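Local coordinates for protein thiamin pyrophosphokinase (Saccharomyces cerevisiae, PDB 1IG0) that transfers a pyrophosphate group from ATP to thiamine, making thiamine diphosphate and AMP, and works as a homodimer, at residues 227-238 / 295-306. Numbering follows the deposited sequence.
Sequences IFLIKKNGTLIE and CCFIDTKDDIIL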
loop_
_atom_site.group_PDB
_atom_site.type_symbol
_atom_site.label_atom_id
_atom_site.label_comp_id
_atom_site.label_asym_id
_atom_site.label_seq_id
_atom_site.Cartn_x
_atom_site.Cartn_y
_atom_site.Cartn_z
ATOM N N ILE B 227 -3.799 -3.863 -9.914
ATOM C CA ILE B 227 -3.664 -2.435 -9.683
ATOM C C ILE B 227 -3.081 -1.801 -10.928
ATOM O O ILE B 227 -2.018 -2.206 -11.398
ATOM C CB ILE B 227 -2.741 -2.171 -8.475
ATOM C CG1 ILE B 227 -3.250 -2.955 -7.261
ATOM C CG2 ILE B 227 -2.696 -0.680 -8.162
ATOM C CD1 ILE B 227 -2.295 -2.959 -6.078
ATOM N N PHE B 228 -3.786 -0.813 -11.464
ATOM C CA PHE B 228 -3.338 -0.145 -12.676
ATOM C C PHE B 228 -3.828 1.293 -12.757
ATOM O O PHE B 228 -4.627 1.734 -11.932
ATOM C CB PHE B 228 -3.814 -0.940 -13.892
ATOM C CG PHE B 228 -5.296 -1.173 -13.917
ATOM C CD1 PHE B 228 -6.127 -0.368 -14.687
ATOM C CD2 PHE B 228 -5.864 -2.192 -13.158
ATOM C CE1 PHE B 228 -7.507 -0.574 -14.700
ATOM C CE2 PHE B 228 -7.240 -2.404 -13.163
ATOM C CZ PHE B 228 -8.063 -1.594 -13.937
ATOM N N LEU B 229 -3.351 2.021 -13.760
ATOM C CA LEU B 229 -3.733 3.416 -13.916
ATOM C C LEU B 229 -4.877 3.630 -14.894
ATOM O O LEU B 229 -4.952 2.983 -15.941
ATOM C CB LEU B 229 -2.518 4.244 -14.348
ATOM C CG LEU B 229 -2.693 5.765 -14.393
ATOM C CD1 LEU B 229 -1.368 6.441 -14.086
ATOM C CD2 LEU B 229 -3.221 6.189 -15.753
ATOM N N ILE B 230 -5.768 4.543 -14.524
ATOM C CA ILE B 230 -6.917 4.908 -15.338
ATOM C C ILE B 230 -6.670 6.314 -15.885
ATOM O O ILE B 230 -6.549 7.273 -15.122
ATOM C CB ILE B 230 -8.214 4.908 -14.492
ATOM C CG1 ILE B 230 -8.614 3.468 -14.157
ATOM C CG2 ILE B 230 -9.328 5.638 -15.229
ATOM C CD1 ILE B 230 -8.913 2.615 -15.373
ATOM N N LYS B 231 -6.579 6.431 -17.205
ATOM C CA LYS B 231 -6.345 7.726 -17.833
ATOM C C LYS B 231 -7.538 8.658 -17.635
ATOM O O LYS B 231 -8.690 8.227 -17.586
ATOM C CB LYS B 231 -6.065 7.553 -19.328
ATOM C CG LYS B 231 -4.752 6.842 -19.661
ATOM C CD LYS B 231 -3.588 7.810 -19.874
ATOM C CE LYS B 231 -2.813 8.128 -18.597
ATOM N NZ LYS B 231 -1.705 9.112 -18.844
ATOM N N LYS B 232 -7.237 9.945 -17.524
ATOM C CA LYS B 232 -8.232 10.989 -17.321
ATOM C C LYS B 232 -9.174 11.171 -18.509
ATOM O O LYS B 232 -8.941 10.639 -19.591
ATOM C CB LYS B 232 -7.512 12.313 -17.071
ATOM C CG LYS B 232 -6.584 12.682 -18.225
ATOM C CD LYS B 232 -5.846 13.990 -18.006
ATOM C CE LYS B 232 -4.943 14.279 -19.197
ATOM N NZ LYS B 232 -4.230 15.578 -19.079
ATOM N N ASN B 233 -10.241 11.932 -18.278
ATOM C CA ASN B 233 -11.221 12.272 -19.304
ATOM C C ASN B 233 -12.119 11.181 -19.886
ATOM O O ASN B 233 -12.666 11.346 -20.977
ATOM C CB ASN B 233 -10.507 13.005 -20.438
ATOM C CG ASN B 233 -9.895 14.316 -19.982
ATOM O OD1 ASN B 233 -8.946 14.809 -20.587
ATOM N ND2 ASN B 233 -10.445 14.894 -18.917
ATOM N N GLY B 234 -12.281 10.073 -19.172
ATOM C CA GLY B 234 -13.167 9.032 -19.663
ATOM C C GLY B 234 -12.548 7.733 -20.131
ATOM O O GLY B 234 -12.010 7.653 -21.234
ATOM N N THR B 235 -12.640 6.707 -19.290
ATOM C CA THR B 235 -12.109 5.388 -19.608
ATOM C C THR B 235 -13.208 4.358 -19.402
ATOM O O THR B 235 -13.851 4.325 -18.352
ATOM C CB THR B 235 -10.914 5.016 -18.702
ATOM O OG1 THR B 235 -9.794 5.854 -19.009
ATOM C CG2 THR B 235 -10.518 3.564 -18.912
ATOM N N LEU B 236 -13.427 3.522 -20.411
ATOM C CA LEU B 236 -14.448 2.491 -20.327
ATOM C C LEU B 236 -13.812 1.143 -20.020
ATOM O O LEU B 236 -13.040 0.613 -20.821
ATOM C CB LEU B 236 -15.229 2.399 -21.640
ATOM C CG LEU B 236 -16.362 1.368 -21.662
ATOM C CD1 LEU B 236 -17.490 1.830 -20.749
ATOM C CD2 LEU B 236 -16.868 1.186 -23.083
ATOM N N ILE B 237 -14.134 0.600 -18.852
ATOM C CA ILE B 237 -13.616 -0.698 -18.440
ATOM C C ILE B 237 -14.602 -1.766 -18.902
ATOM O O ILE B 237 -15.780 -1.734 -18.544
ATOM C CB ILE B 237 -13.466 -0.773 -16.910
ATOM C CG1 ILE B 237 -12.493 0.306 -16.432
ATOM C CG2 ILE B 237 -12.982 -2.159 -16.501
ATOM C CD1 ILE B 237 -12.418 0.434 -14.938
ATOM N N GLU B 238 -14.118 -2.708 -19.704
ATOM C CA GLU B 238 -14.971 -3.770 -20.218
ATOM C C GLU B 238 -14.660 -5.123 -19.593
ATOM O O GLU B 238 -13.525 -5.398 -19.202
ATOM C CB GLU B 238 -14.830 -3.856 -21.740
ATOM C CG GLU B 238 -15.211 -2.573 -22.461
ATOM C CD GLU B 238 -15.182 -2.724 -23.968
ATOM O OE1 GLU B 238 -15.845 -3.645 -24.488
ATOM O OE2 GLU B 238 -14.500 -1.919 -24.635
ATOM N N CYS B 295 -19.771 -3.470 -18.546
ATOM C CA CYS B 295 -18.788 -2.394 -18.555
ATOM C C CYS B 295 -19.058 -1.296 -17.535
ATOM O O CYS B 295 -20.188 -1.105 -17.085
ATOM C CB CYS B 295 -18.687 -1.783 -19.958
ATOM S SG CYS B 295 -20.214 -1.054 -20.591
ATOM N N CYS B 296 -17.994 -0.584 -17.178
ATOM C CA CYS B 296 -18.056 0.509 -16.219
ATOM C C CYS B 296 -17.304 1.704 -16.796
ATOM O O CYS B 296 -16.220 1.548 -17.360
ATOM C CB CYS B 296 -17.419 0.074 -14.899
ATOM S SG CYS B 296 -17.314 1.372 -13.659
ATOM N N PHE B 297 -17.881 2.892 -16.654
ATOM C CA PHE B 297 -17.271 4.110 -17.172
ATOM C C PHE B 297 -16.791 5.005 -16.037
ATOM O O PHE B 297 -17.539 5.291 -15.103
ATOM C CB PHE B 297 -18.283 4.873 -18.032
ATOM C CG PHE B 297 -17.756 6.162 -18.601
ATOM C CD1 PHE B 297 -16.756 6.159 -19.571
ATOM C CD2 PHE B 297 -18.273 7.383 -18.174
ATOM C CE1 PHE B 297 -16.281 7.356 -20.111
ATOM C CE2 PHE B 297 -17.807 8.586 -18.705
ATOM C CZ PHE B 297 -16.809 8.573 -19.675
ATOM N N ILE B 298 -15.537 5.437 -16.121
ATOM C CA ILE B 298 -14.960 6.315 -15.110
ATOM C C ILE B 298 -14.306 7.510 -15.791
ATOM O O ILE B 298 -13.404 7.351 -16.612
ATOM C CB ILE B 298 -13.906 5.576 -14.257
ATOM C CG1 ILE B 298 -14.580 4.445 -13.477
ATOM C CG2 ILE B 298 -13.235 6.552 -13.290
ATOM C CD1 ILE B 298 -13.623 3.559 -12.708
ATOM N N ASP B 299 -14.773 8.706 -15.445
ATOM C CA ASP B 299 -14.254 9.936 -16.027
ATOM C C ASP B 299 -13.677 10.840 -14.944
ATOM O O ASP B 299 -14.418 11.448 -14.169
ATOM C CB ASP B 299 -15.375 10.669 -16.770
ATOM C CG ASP B 299 -14.889 11.915 -17.488
ATOM O OD1 ASP B 299 -13.699 12.262 -17.347
ATOM O OD2 ASP B 299 -15.700 12.548 -18.195
ATOM N N THR B 300 -12.352 10.920 -14.894
ATOM C CA THR B 300 -11.671 11.753 -13.912
ATOM C C THR B 300 -10.925 12.896 -14.590
ATOM O O THR B 300 -10.552 12.800 -15.759
ATOM C CB THR B 300 -10.669 10.932 -13.075
ATOM O OG1 THR B 300 -9.768 10.237 -13.948
ATOM C CG2 THR B 300 -11.408 9.934 -12.196
ATOM N N LYS B 301 -10.713 13.976 -13.843
ATOM C CA LYS B 301 -10.017 15.157 -14.349
ATOM C C LYS B 301 -8.539 14.854 -14.583
ATOM O O LYS B 301 -7.930 15.354 -15.530
ATOM C CB LYS B 301 -10.159 16.303 -13.347
ATOM C CG LYS B 301 -9.748 17.663 -13.878
ATOM C CD LYS B 301 -9.817 18.699 -12.770
ATOM C CE LYS B 301 -9.883 20.106 -13.328
ATOM N NZ LYS B 301 -11.143 20.314 -14.094
ATOM N N ASP B 302 -7.967 14.040 -13.701
ATOM C CA ASP B 302 -6.566 13.647 -13.800
ATOM C C ASP B 302 -6.486 12.131 -13.665
ATOM O O ASP B 302 -7.424 11.503 -13.174
ATOM C CB ASP B 302 -5.741 14.299 -12.687
ATOM C CG ASP B 302 -5.938 15.802 -12.614
ATOM O OD1 ASP B 302 -6.843 16.251 -11.882
ATOM O OD2 ASP B 302 -5.193 16.535 -13.298
ATOM N N ASP B 303 -5.376 11.543 -14.098
ATOM C CA ASP B 303 -5.215 10.095 -14.000
ATOM C C ASP B 303 -5.362 9.660 -12.550
ATOM O O ASP B 303 -4.985 10.389 -11.632
ATOM C CB ASP B 303 -3.833 9.650 -14.497
ATOM C CG ASP B 303 -3.582 10.007 -15.947
ATOM O OD1 ASP B 303 -4.559 10.213 -16.696
ATOM O OD2 ASP B 303 -2.396 10.061 -16.340
ATOM N N ILE B 304 -5.919 8.472 -12.344
ATOM C CA ILE B 304 -6.076 7.936 -11.000
ATOM C C ILE B 304 -5.710 6.460 -11.017
ATOM O O ILE B 304 -5.614 5.848 -12.081
ATOM C CB ILE B 304 -7.525 8.065 -10.476
ATOM C CG1 ILE B 304 -8.460 7.164 -11.285
ATOM C CG2 ILE B 304 -7.977 9.515 -10.543
ATOM C CD1 ILE B 304 -9.781 6.877 -10.579
ATOM N N ILE B 305 -5.501 5.892 -9.835
ATOM C CA ILE B 305 -5.166 4.482 -9.723
ATOM C C ILE B 305 -6.433 3.709 -9.389
ATOM O O ILE B 305 -7.237 4.148 -8.569
ATOM C CB ILE B 305 -4.136 4.227 -8.605
ATOM C CG1 ILE B 305 -2.892 5.091 -8.834
ATOM C CG2 ILE B 305 -3.767 2.749 -8.566
ATOM C CD1 ILE B 305 -2.191 4.839 -10.162
ATOM N N LEU B 306 -6.610 2.564 -10.034
ATOM C CA LEU B 306 -7.773 1.729 -9.792
ATOM C C LEU B 306 -7.302 0.359 -9.339
ATOM O O LEU B 306 -6.342 -0.191 -9.882
ATOM C CB LEU B 306 -8.602 1.580 -11.070
ATOM C CG LEU B 306 -9.894 0.771 -10.963
ATOM C CD1 LEU B 306 -10.935 1.569 -10.201
ATOM C CD2 LEU B 306 -10.401 0.442 -12.351
HETATM O O HOH W 1 -11.239 9.104 -16.822
#
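Two antiparallel strand pairs, Phe228-Ile230 with Ile304-Leu306 and Thr235-Glu238 with Cys295-Ile298, join the two layers of the beta sandwich. Each segment crosses from one sheet to the other through a turn, and the register shifts by one residue there. Between the layers, Ile230, Ile237, Ile298 and Leu306 pack together. Leu306 CG is anti to the backbone N (chi1 -178°), and Leu306 CD2 meets Ile237 CD1 tip to tip at a tight 3.3 Å. Leu306 CD2 also lies 3.5 Å from Phe228 CZ, at the end of a ring that runs alongside Leu306.

At the turns, Asp303 ties down two residues. Asp303 OD1 accepts a hydrogen bond from Lys232 N (2.8 Å), nearly along the C-O axis. Asp303 OD2 forms a salt bridge with Lys231 NZ (2.8 Å), on the syn side but 32° out of the carboxylate plane. Lys231 NZ is also hydrogen-bonded to Ser210 OG in helix 196-212. With an alanine at Asp303, Lys232 N is likely to lose this acceptor and Lys231 its carboxylate mate. Farther along, Asn233 N donates to Thr300 O (2.7 Å). One water bridges the two segments: it donates to Lys231 O and Ile298 O and accepts from Thr300 N and Gly234 N.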